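Local coordinates for hypothetical protein MG027 (Mycoplasma genitalium, PDB 1Q8C) that is of unknown function but shares the all-helical fold of NusB proteins, transcription factors best known for their part in antitermination, at residues Ile124-Ala127 with Leu128-Met131; Asn67-Ser70 with Phe71-Ile75; Lys141-Ala145 with Leu146-Leu150; Tyr46-Lys49 with Glu50-Leu53. One frame throughout, in Å; residues are numbered along the deposited sequence.

Contact 1 of 4, residues Ile124-Ala127 with Leu128-Met131; sequences ISEA and LLIM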
loop_
_atom_site.group_PDB
_atom_site.type_symbol
_atom_site.label_atom_id
_atom_site.label_comp_id
_atom_site.label_asym_id
_atom_site.label_seq_id
_atom_site.Cartn_x
_atom_site.Cartn_y
_atom_site.Cartn_z
ATOM N N ILE A 124 -10.049 -2.488 1.125
ATOM C CA ILE A 124 -9.824 -3.868 1.533
ATOM C C ILE A 124 -10.107 -4.838 0.383
ATOM O O ILE A 124 -9.265 -5.668 0.066
ATOM C CB ILE A 124 -10.644 -4.234 2.818
ATOM C CG1 ILE A 124 -10.049 -3.521 4.044
ATOM C CG2 ILE A 124 -10.664 -5.763 3.041
ATOM C CD1 ILE A 124 -10.936 -3.569 5.290
ATOM N N SER A 125 -11.257 -4.744 -0.261
ATOM C CA SER A 125 -11.557 -5.706 -1.323
ATOM C C SER A 125 -10.471 -5.626 -2.367
ATOM O O SER A 125 -9.878 -6.632 -2.748
ATOM C CB SER A 125 -12.914 -5.448 -1.955
ATOM O OG SER A 125 -12.905 -4.222 -2.631
ATOM N N GLU A 126 -10.157 -4.399 -2.776
ATOM C CA GLU A 126 -9.113 -4.176 -3.757
ATOM C C GLU A 126 -7.779 -4.770 -3.315
ATOM O O GLU A 126 -7.052 -5.319 -4.111
ATOM C CB GLU A 126 -8.923 -2.685 -4.017
ATOM C CG GLU A 126 -8.927 -2.355 -5.485
ATOM C CD GLU A 126 -10.316 -2.284 -6.006
ATOM O OE1 GLU A 126 -11.128 -1.650 -5.311
ATOM O OE2 GLU A 126 -10.609 -2.868 -7.067
ATOM N N ALA A 127 -7.452 -4.653 -2.043
ATOM C CA ALA A 127 -6.169 -5.137 -1.546
ATOM C C ALA A 127 -6.095 -6.653 -1.663
ATOM O O ALA A 127 -5.044 -7.215 -1.983
ATOM C CB ALA A 127 -5.988 -4.729 -0.086
ATOM N N LEU A 128 -7.218 -7.299 -1.370
ATOM C CA LEU A 128 -7.305 -8.754 -1.374
ATOM C C LEU A 128 -7.275 -9.243 -2.806
ATOM O O LEU A 128 -6.759 -10.321 -3.094
ATOM C CB LEU A 128 -8.589 -9.210 -0.669
ATOM C CG LEU A 128 -8.679 -8.883 0.826
ATOM C CD1 LEU A 128 -9.876 -9.567 1.483
ATOM C CD2 LEU A 128 -7.390 -9.277 1.549
ATOM N N LEU A 129 -7.814 -8.418 -3.694
ATOM C CA LEU A 129 -7.784 -8.679 -5.121
ATOM C C LEU A 129 -6.355 -8.625 -5.666
ATOM O O LEU A 129 -5.998 -9.398 -6.551
ATOM C CB LEU A 129 -8.666 -7.656 -5.846
ATOM C CG LEU A 129 -9.393 -8.139 -7.093
ATOM C CD1 LEU A 129 -10.147 -9.459 -6.844
ATOM C CD2 LEU A 129 -10.349 -7.044 -7.568
ATOM N N ILE A 130 -5.539 -7.717 -5.123
ATOM C CA ILE A 130 -4.129 -7.606 -5.501
ATOM C C ILE A 130 -3.298 -8.767 -4.919
ATOM O O ILE A 130 -2.376 -9.281 -5.553
ATOM C CB ILE A 130 -3.577 -6.247 -5.052
ATOM C CG1 ILE A 130 -4.365 -5.120 -5.757
ATOM C CG2 ILE A 130 -2.078 -6.173 -5.312
ATOM C CD1 ILE A 130 -3.739 -3.715 -5.631
ATOM N N MET A 131 -3.647 -9.197 -3.719
ATOM C CA MET A 131 -2.989 -10.350 -3.115
ATOM C C MET A 131 -3.226 -11.608 -3.969
ATOM O O MET A 131 -2.316 -12.404 -4.166
ATOM C CB MET A 131 -3.494 -10.543 -1.683
ATOM C CG MET A 131 -3.069 -9.391 -0.759
ATOM S SD MET A 131 -1.340 -9.419 -0.251
ATOM C CE MET A 131 -1.472 -10.557 1.200
#
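The carboxylate of Glu-126, the one planar side-chain group in these two turns of helix 120-133, has methyl CD2 of Leu-129 as its neighbour three residues on, 4.2 Å from OE2. Its polar partners come from helix 14-28: OE2 is hydrogen-bonded to Thr-15, and OE1 faces Arg-18 in a long, weak ion pair. The peptide planes carry the regular i to i+4 ladder of an alpha helix: Leu-128 N meets Ile-124 O at 3.0 Å, and Leu-129, Ile-130 and Met-131 bond in the same way to Ser-125, Glu-126 and Ala-127. Ile-124 and Leu-128 run side by side, pointing the same way; CG2 of Ile-124, placed anti to the backbone N, lies 4.2 Å from CD1 of Leu-128. Close to the backbone, CG1 of Ile-130 rests 3.2 Å from Glu-126 O, and CG of Met-131 is equally near Ala-127 O. Ala-127, Ile-130 and Met-131 also touch Val-105 of helix 100-116. The chemistry is thus divided: Ala-127, Ile-130 and Met-131 pack these two turns into the bundle, while the acidic group of Glu-126 adds a polar tie to helix 14-28.

Contact 2 of 4, residues Asn67-Ser70 with Phe71-Ile75; sequences NIFS and FQKKI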
loop_
_atom_site.group_PDB
_atom_site.type_symbol
_atom_site.label_atom_id
_atom_site.label_comp_id
_atom_site.label_asym_id
_atom_site.label_seq_id
_atom_site.Cartn_x
_atom_site.Cartn_y
_atom_site.Cartn_z
ATOM N N ASN A 67 4.968 9.893 4.330
ATOM C CA ASN A 67 4.489 9.275 5.559
ATOM C C ASN A 67 5.053 7.894 5.823
ATOM O O ASN A 67 4.556 7.191 6.684
ATOM C CB ASN A 67 2.964 9.220 5.517
ATOM C CG ASN A 67 2.345 10.600 5.445
ATOM O OD1 ASN A 67 2.228 11.291 6.462
ATOM N ND2 ASN A 67 1.970 11.024 4.235
ATOM N N ILE A 68 6.094 7.495 5.103
ATOM C CA ILE A 68 6.524 6.103 5.183
ATOM C C ILE A 68 6.974 5.694 6.610
ATOM O O ILE A 68 6.637 4.607 7.085
ATOM C CB ILE A 68 7.585 5.745 4.088
ATOM C CG1 ILE A 68 8.145 4.336 4.376
ATOM C CG2 ILE A 68 8.693 6.786 4.030
ATOM C CD1 ILE A 68 8.424 3.514 3.160
ATOM N N PHE A 69 7.684 6.576 7.306
ATOM C CA PHE A 69 8.102 6.271 8.667
ATOM C C PHE A 69 6.903 5.971 9.580
ATOM O O PHE A 69 6.941 5.017 10.347
ATOM C CB PHE A 69 8.963 7.396 9.265
ATOM C CG PHE A 69 9.816 6.948 10.427
ATOM C CD1 PHE A 69 11.152 6.615 10.245
ATOM C CD2 PHE A 69 9.276 6.865 11.714
ATOM C CE1 PHE A 69 11.939 6.212 11.320
ATOM C CE2 PHE A 69 10.052 6.457 12.794
ATOM C CZ PHE A 69 11.388 6.135 12.597
ATOM N N SER A 70 5.843 6.762 9.492
ATOM C CA SER A 70 4.673 6.557 10.348
ATOM C C SER A 70 3.872 5.332 9.957
ATOM O O SER A 70 3.438 4.577 10.812
ATOM C CB SER A 70 3.737 7.749 10.271
ATOM O OG SER A 70 4.446 8.932 10.524
ATOM N N PHE A 71 3.631 5.177 8.660
ATOM C CA PHE A 71 2.914 4.012 8.147
ATOM C C PHE A 71 3.633 2.728 8.581
ATOM O O PHE A 71 3.018 1.813 9.103
ATOM C CB PHE A 71 2.805 4.076 6.607
ATOM C CG PHE A 71 1.847 5.143 6.072
ATOM C CD1 PHE A 71 1.815 5.424 4.722
ATOM C CD2 PHE A 71 0.983 5.838 6.904
ATOM C CE1 PHE A 71 0.940 6.374 4.206
ATOM C CE2 PHE A 71 0.104 6.787 6.384
ATOM C CZ PHE A 71 0.092 7.052 5.034
ATOM N N GLN A 72 4.943 2.678 8.390
ATOM C CA GLN A 72 5.724 1.499 8.754
ATOM C C GLN A 72 5.611 1.213 10.247
ATOM O O GLN A 72 5.527 0.063 10.649
ATOM C CB GLN A 72 7.193 1.688 8.374
ATOM C CG GLN A 72 7.459 1.738 6.862
ATOM C CD GLN A 72 7.914 0.400 6.298
ATOM O OE1 GLN A 72 7.285 -0.631 6.556
ATOM N NE2 GLN A 72 9.006 0.411 5.525
ATOM N N LYS A 73 5.610 2.261 11.065
ATOM C CA LYS A 73 5.409 2.109 12.501
ATOM C C LYS A 73 4.023 1.560 12.817
ATOM O O LYS A 73 3.908 0.550 13.514
ATOM C CB LYS A 73 5.617 3.435 13.223
ATOM C CG LYS A 73 6.697 3.402 14.307
ATOM C CD LYS A 73 8.091 3.098 13.757
ATOM C CE LYS A 73 9.193 3.302 14.825
ATOM N NZ LYS A 73 10.584 3.314 14.238
ATOM N N LYS A 74 2.979 2.222 12.319
ATOM C CA LYS A 74 1.595 1.788 12.550
ATOM C C LYS A 74 1.399 0.314 12.207
ATOM O O LYS A 74 0.737 -0.419 12.937
ATOM C CB LYS A 74 0.614 2.635 11.746
ATOM C CG LYS A 74 0.374 4.017 12.329
ATOM C CD LYS A 74 -0.398 4.895 11.352
ATOM C CE LYS A 74 -0.125 6.388 11.580
ATOM N NZ LYS A 74 -0.757 7.234 10.499
ATOM N N ILE A 75 1.977 -0.110 11.091
ATOM C CA ILE A 75 1.978 -1.516 10.716
ATOM C C ILE A 75 2.695 -2.345 11.795
ATOM O O ILE A 75 2.073 -3.173 12.446
ATOM C CB ILE A 75 2.639 -1.673 9.334
ATOM C CG1 ILE A 75 1.678 -1.155 8.265
ATOM C CG2 ILE A 75 3.028 -3.120 9.074
ATOM C CD1 ILE A 75 2.338 -0.750 6.980
#
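Lys-74 N donates to Ser-70 O over 2.8 Å in an almost straight bond, N-H...O 178°, one rung of the long alpha helix 55-81 of this NusB-like helical fold. Phe-71 N to Asn-67 O is just as straight, and the Lys-73 N to Phe-69 O bond is the most bent of the four that link residues 67-70 to 71-75. The helix is kinked here: the N atoms of Phe-69 and Ser-70 lack a bond to the preceding turn. Around the axis, three pairs spaced by four residues meet in different ways. Ile-68 and Gln-72 lie alongside each other, CG1 of the isoleucine 3.7 Å from CG of the glutamine, whose chain bends at chi2 and carries NE2 near Ile-68 CD1. Phe-69 and Lys-73 also lie side by side, on an exposed part of the helix, and the ammonium NZ comes to 3.4 Å from ring atom CZ, obliquely to the ring. In the third pair, Asn-67 with Phe-71, the buried phenylalanine packs against Leu-107, Leu-110 and Ser-111 of helix 100-116. Asn-67 uses its amide ND2 on Ala-63 O, one turn earlier, and OD1 in a weak bond to Lys-114; its side chain is also about 3 Å from a bound sodium ion. The amide is held by these partners, and the methylene of Asn-67 covers one face of the Phe-71 ring in a CH-pi contact, CB standing 3.7 Å from the ring centroid and 14° off its normal.

Contact 3 of 4, residues Lys141-Ala145 with Leu146-Leu150; sequences KQTHA and LLDKL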
loop_
_atom_site.group_PDB
_atom_site.type_symbol
_atom_site.label_atom_id
_atom_site.label_comp_id
_atom_site.label_asym_id
_atom_site.label_seq_id
_atom_site.Cartn_x
_atom_site.Cartn_y
_atom_site.Cartn_z
ATOM N N LYS A 141 -4.131 -11.551 6.337
ATOM C CA LYS A 141 -3.651 -10.281 6.846
ATOM C C LYS A 141 -4.289 -9.222 5.938
ATOM O O LYS A 141 -3.658 -8.654 5.034
ATOM C CB LYS A 141 -2.124 -10.232 6.876
ATOM C CG LYS A 141 -1.484 -11.201 7.908
ATOM C CD LYS A 141 -1.714 -12.678 7.557
ATOM C CE LYS A 141 -0.448 -13.528 7.643
ATOM N NZ LYS A 141 0.437 -13.163 8.790
ATOM N N GLN A 142 -5.598 -9.062 6.189
ATOM C CA GLN A 142 -6.444 -7.989 5.682
ATOM C C GLN A 142 -5.660 -6.697 5.666
ATOM O O GLN A 142 -4.560 -6.643 6.206
ATOM C CB GLN A 142 -7.707 -7.866 6.576
ATOM C CG GLN A 142 -7.579 -7.083 7.914
ATOM C CD GLN A 142 -6.437 -7.529 8.885
ATOM O OE1 GLN A 142 -6.419 -7.114 10.057
ATOM N NE2 GLN A 142 -5.512 -8.346 8.409
ATOM N N THR A 143 -6.221 -5.639 5.075
ATOM C CA THR A 143 -5.573 -4.321 5.185
ATOM C C THR A 143 -5.985 -3.786 6.517
ATOM O O THR A 143 -6.511 -2.680 6.631
ATOM C CB THR A 143 -6.040 -3.333 4.180
ATOM O OG1 THR A 143 -6.045 -3.930 2.882
ATOM C CG2 THR A 143 -5.030 -2.174 4.121
ATOM N N HIS A 144 -5.781 -4.599 7.526
ATOM C CA HIS A 144 -6.207 -4.242 8.826
ATOM C C HIS A 144 -7.479 -3.371 8.746
ATOM O O HIS A 144 -7.473 -2.216 8.271
ATOM C CB HIS A 144 -4.991 -3.673 9.541
ATOM C CG HIS A 144 -3.793 -4.573 9.420
ATOM N ND1 HIS A 144 -3.710 -5.788 10.069
ATOM C CD2 HIS A 144 -2.673 -4.480 8.661
ATOM C CE1 HIS A 144 -2.568 -6.379 9.752
ATOM N NE2 HIS A 144 -1.919 -5.604 8.901
ATOM N N ALA A 145 -8.586 -4.008 9.147
ATOM C CA ALA A 145 -9.842 -3.332 9.436
ATOM C C ALA A 145 -9.520 -2.387 10.578
ATOM O O ALA A 145 -10.265 -1.450 10.845
ATOM C CB ALA A 145 -10.941 -4.356 9.856
ATOM N N LEU A 146 -8.387 -2.654 11.238
ATOM C CA LEU A 146 -7.858 -1.786 12.294
ATOM C C LEU A 146 -7.056 -0.560 11.796
ATOM O O LEU A 146 -7.136 0.494 12.425
ATOM C CB LEU A 146 -7.015 -2.606 13.282
ATOM C CG LEU A 146 -7.853 -3.491 14.221
ATOM C CD1 LEU A 146 -7.204 -4.858 14.403
ATOM C CD2 LEU A 146 -8.104 -2.821 15.594
ATOM N N LEU A 147 -6.308 -0.675 10.692
ATOM C CA LEU A 147 -5.466 0.441 10.233
ATOM C C LEU A 147 -6.160 1.514 9.395
ATOM O O LEU A 147 -5.703 2.652 9.392
ATOM C CB LEU A 147 -4.202 -0.055 9.487
ATOM C CG LEU A 147 -3.065 -0.567 10.396
ATOM C CD1 LEU A 147 -1.907 -1.152 9.615
ATOM C CD2 LEU A 147 -2.535 0.521 11.314
ATOM N N ASP A 148 -7.233 1.166 8.683
ATOM C CA ASP A 148 -7.956 2.132 7.847
ATOM C C ASP A 148 -9.139 2.665 8.637
ATOM O O ASP A 148 -9.641 1.986 9.537
ATOM C CB ASP A 148 -8.500 1.472 6.562
ATOM C CG ASP A 148 -7.421 1.155 5.527
ATOM O OD1 ASP A 148 -7.533 0.076 4.886
ATOM O OD2 ASP A 148 -6.475 1.935 5.239
ATOM N N LYS A 149 -9.599 3.860 8.267
ATOM C CA LYS A 149 -10.821 4.474 8.809
ATOM C C LYS A 149 -12.027 4.165 7.891
ATOM O O LYS A 149 -11.932 4.308 6.658
ATOM C CB LYS A 149 -10.653 6.002 8.935
ATOM C CG LYS A 149 -10.418 6.700 7.578
ATOM C CD LYS A 149 -10.214 8.237 7.608
ATOM C CE LYS A 149 -9.591 8.741 6.257
ATOM N NZ LYS A 149 -10.522 8.725 5.101
ATOM N N LEU A 150 -13.140 3.725 8.481
ATOM C CA LEU A 150 -14.413 3.644 7.754
ATOM C C LEU A 150 -15.017 5.014 7.973
ATOM O O LEU A 150 -15.036 5.491 9.109
ATOM C CB LEU A 150 -15.328 2.537 8.321
ATOM C CG LEU A 150 -16.646 2.090 7.627
ATOM C CD1 LEU A 150 -16.676 2.257 6.119
ATOM C CD2 LEU A 150 -16.973 0.631 7.979
#
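His-144 is modelled with an unusual positive phi, +32°, which the crowding of its backbone atoms leaves doubtful; its carbonyl and its imidazole both reach Leu-147. The residue before it, Thr-143, is the centre of an inverse gamma turn, although His-144 N sits too close to a neighbour in the model for the bond of that turn to be sure. Beyond His-144 the chain folds back in a turn: His-144 O receives Leu-147 N at 3.1 Å and Asp-148 N at 3.4 Å, both weak bonds. Two poor bonds on one carbonyl suggest a loosely formed turn without the regularity of a helix. The side chains of His-144 and Leu-147 lie side by side and point the same way, CD1 of the leucine 3.5 Å from ring atom CD2 and oblique to the imidazole. Gln-142 contributes twice to the placing of His-144. Its carbonyl O stands 3.7 Å above the ring plane, over the centre, and its OE1 accepts a weak bond from ND1. Thr-143 and Asp-148 cross obliquely, methyl CG2 of the threonine 3.5 Å from OD1 of the aspartate. This irregular C-terminal segment drapes over three helices: Thr-143 presses on Ile-124 and Ala-127 of helix 120-133 and on Ala-109 of helix 100-116, whereas Leu-147 reaches Leu-110 of helix 100-116 and settles on Lys-74, Ile-75 and Gln-78 of helix 55-81.

Contact 4 of 4, residues Tyr46-Lys49 with Glu50-Leu53; sequences YDTK and ERQL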
loop_
_atom_site.group_PDB
_atom_site.type_symbol
_atom_site.label_atom_id
_atom_site.label_comp_id
_atom_site.label_asym_id
_atom_site.label_seq_id
_atom_site.Cartn_x
_atom_site.Cartn_y
_atom_site.Cartn_z
ATOM N N TYR A 46 9.975 5.481 -13.458
ATOM C CA TYR A 46 9.314 4.176 -13.418
ATOM C C TYR A 46 8.234 4.040 -14.512
ATOM O O TYR A 46 7.758 2.948 -14.779
ATOM C CB TYR A 46 8.623 4.064 -12.060
ATOM C CG TYR A 46 8.039 2.721 -11.736
ATOM C CD1 TYR A 46 8.860 1.621 -11.589
ATOM C CD2 TYR A 46 6.669 2.568 -11.522
ATOM C CE1 TYR A 46 8.346 0.412 -11.264
ATOM C CE2 TYR A 46 6.140 1.350 -11.209
ATOM C CZ TYR A 46 6.993 0.277 -11.080
ATOM O OH TYR A 46 6.519 -0.970 -10.773
ATOM N N ASP A 47 7.843 5.168 -15.106
ATOM C CA ASP A 47 6.783 5.236 -16.103
ATOM C C ASP A 47 7.218 4.572 -17.400
ATOM O O ASP A 47 8.404 4.608 -17.759
ATOM C CB ASP A 47 6.414 6.709 -16.358
ATOM C CG ASP A 47 5.074 6.895 -17.093
ATOM O OD1 ASP A 47 4.203 5.996 -17.093
ATOM O OD2 ASP A 47 4.816 7.969 -17.679
ATOM N N THR A 48 6.240 3.963 -18.074
ATOM C CA THR A 48 6.405 3.308 -19.374
ATOM C C THR A 48 5.132 3.378 -20.204
ATOM O O THR A 48 4.069 3.706 -19.714
ATOM C CB THR A 48 6.741 1.825 -19.210
ATOM O OG1 THR A 48 5.732 1.175 -18.412
ATOM C CG2 THR A 48 8.049 1.639 -18.462
ATOM N N LYS A 49 5.281 3.023 -21.475
ATOM C CA LYS A 49 4.200 2.867 -22.429
ATOM C C LYS A 49 2.989 2.187 -21.792
ATOM O O LYS A 49 1.872 2.693 -21.872
ATOM C CB LYS A 49 4.695 2.045 -23.640
ATOM C CG LYS A 49 6.144 2.369 -24.114
ATOM C CD LYS A 49 7.292 1.756 -23.213
ATOM C CE LYS A 49 8.419 2.789 -22.943
ATOM N NZ LYS A 49 9.524 2.287 -22.069
ATOM N N GLU A 50 3.202 1.059 -21.132
ATOM C CA GLU A 50 2.096 0.307 -20.548
ATOM C C GLU A 50 1.506 0.912 -19.281
ATOM O O GLU A 50 0.320 0.738 -19.011
ATOM C CB GLU A 50 2.537 -1.110 -20.225
ATOM C CG GLU A 50 2.874 -1.913 -21.469
ATOM C CD GLU A 50 3.124 -3.377 -21.160
ATOM O OE1 GLU A 50 3.803 -3.654 -20.138
ATOM O OE2 GLU A 50 2.651 -4.240 -21.936
ATOM N N ARG A 51 2.333 1.619 -18.500
ATOM C CA ARG A 51 1.862 2.110 -17.192
ATOM C C ARG A 51 1.071 3.413 -17.303
ATOM O O ARG A 51 0.107 3.625 -16.558
ATOM C CB ARG A 51 3.035 2.231 -16.217
ATOM C CG ARG A 51 3.528 0.858 -15.719
ATOM C CD ARG A 51 4.920 0.855 -15.070
ATOM N NE ARG A 51 5.273 -0.436 -14.464
ATOM C CZ ARG A 51 6.517 -0.859 -14.242
ATOM N NH1 ARG A 51 7.547 -0.099 -14.578
ATOM N NH2 ARG A 51 6.749 -2.040 -13.658
ATOM N N GLN A 52 1.462 4.273 -18.237
ATOM C CA GLN A 52 0.740 5.508 -18.492
ATOM C C GLN A 52 0.410 6.166 -17.159
ATOM O O GLN A 52 -0.746 6.484 -16.894
ATOM C CB GLN A 52 -0.558 5.221 -19.269
ATOM C CG GLN A 52 -0.476 4.101 -20.304
ATOM C CD GLN A 52 -1.861 3.680 -20.811
ATOM O OE1 GLN A 52 -2.684 4.541 -21.170
ATOM N NE2 GLN A 52 -2.121 2.360 -20.845
ATOM N N LEU A 53 1.427 6.344 -16.315
ATOM C CA LEU A 53 1.212 6.790 -14.945
ATOM C C LEU A 53 0.499 8.109 -14.918
ATOM O O LEU A 53 0.961 9.044 -15.549
ATOM C CB LEU A 53 2.550 6.959 -14.213
ATOM C CG LEU A 53 3.143 5.888 -13.300
ATOM C CD1 LEU A 53 2.464 4.529 -13.297
ATOM C CD2 LEU A 53 4.605 5.732 -13.594
#
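With CG anti to the backbone N (chi1 -172°), the Tyr-46 ring is turned to meet Arg-51, whose chain runs extended from CG to NE and delivers its guanidinium flat onto one face of the phenol. The two planes are 16° apart with centres separated by 3.8 Å, a cation-pi stack in which the side chains themselves cross at about a right angle. Atom CZ of the tyrosine lies over the middle of the guanidinium, and NH1 sits above the rim of the ring. The same NH1 donates to Tyr-46 O at 3.1 Å, in the carbonyl plane, so one residue holds the arginine by both its ring and its backbone. Arg-51 belongs to an alpha turn: Gln-52 N binds Thr-48 O at 3.0 Å, with a weaker bond from Arg-51 N to the same oxygen. Thr-48 OG1, tucked between its own backbone N and carbonyl carbon, takes another weak bond from Arg-51 N. Asp-47 completes the loop. Its OD1 accepts Leu-53 N at 2.9 Å from above the carboxylate plane, and its CB packs 3.4 Å from CD2 of Leu-53 as the two side chains pass in opposite directions. Tyr-46 also meets the ring of Phe-24 in helix 14-28. The loop between helices 36-45 and 55-81 thus combines polar bonds, a stacked guanidinium and the apolar cover of buried Leu-53; the negative charge of Asp-47 probably strengthens the bond from Leu-53 N, and OD1 also takes a weak one from Thr-48 N.

In the fold
Along the chain the order is contact 4, contact 2, contact 1, contact 3. Contact 4 is a loop between helices 36-45 and 55-81, contact 2 two turns of helix 55-81, contact 1 two turns of helix 120-133 and contact 3 the irregular tail beyond it. Contacts 1 and 2 lie on opposite sides of the chain's centre, their centres about 20 Å apart, and do not touch. Contact 3 bridges them: Thr-143 OG1 comes within 3.1 Å of Ala-127 CB, and Leu-147 CD1 within 3.8 Å of Ile-75 CG1. Contact 4 stands apart, its centre about 29 Å from that of contact 3. The tail thereby packs across helices 55-81, 100-116 and 120-133 of the NusB-like bundle.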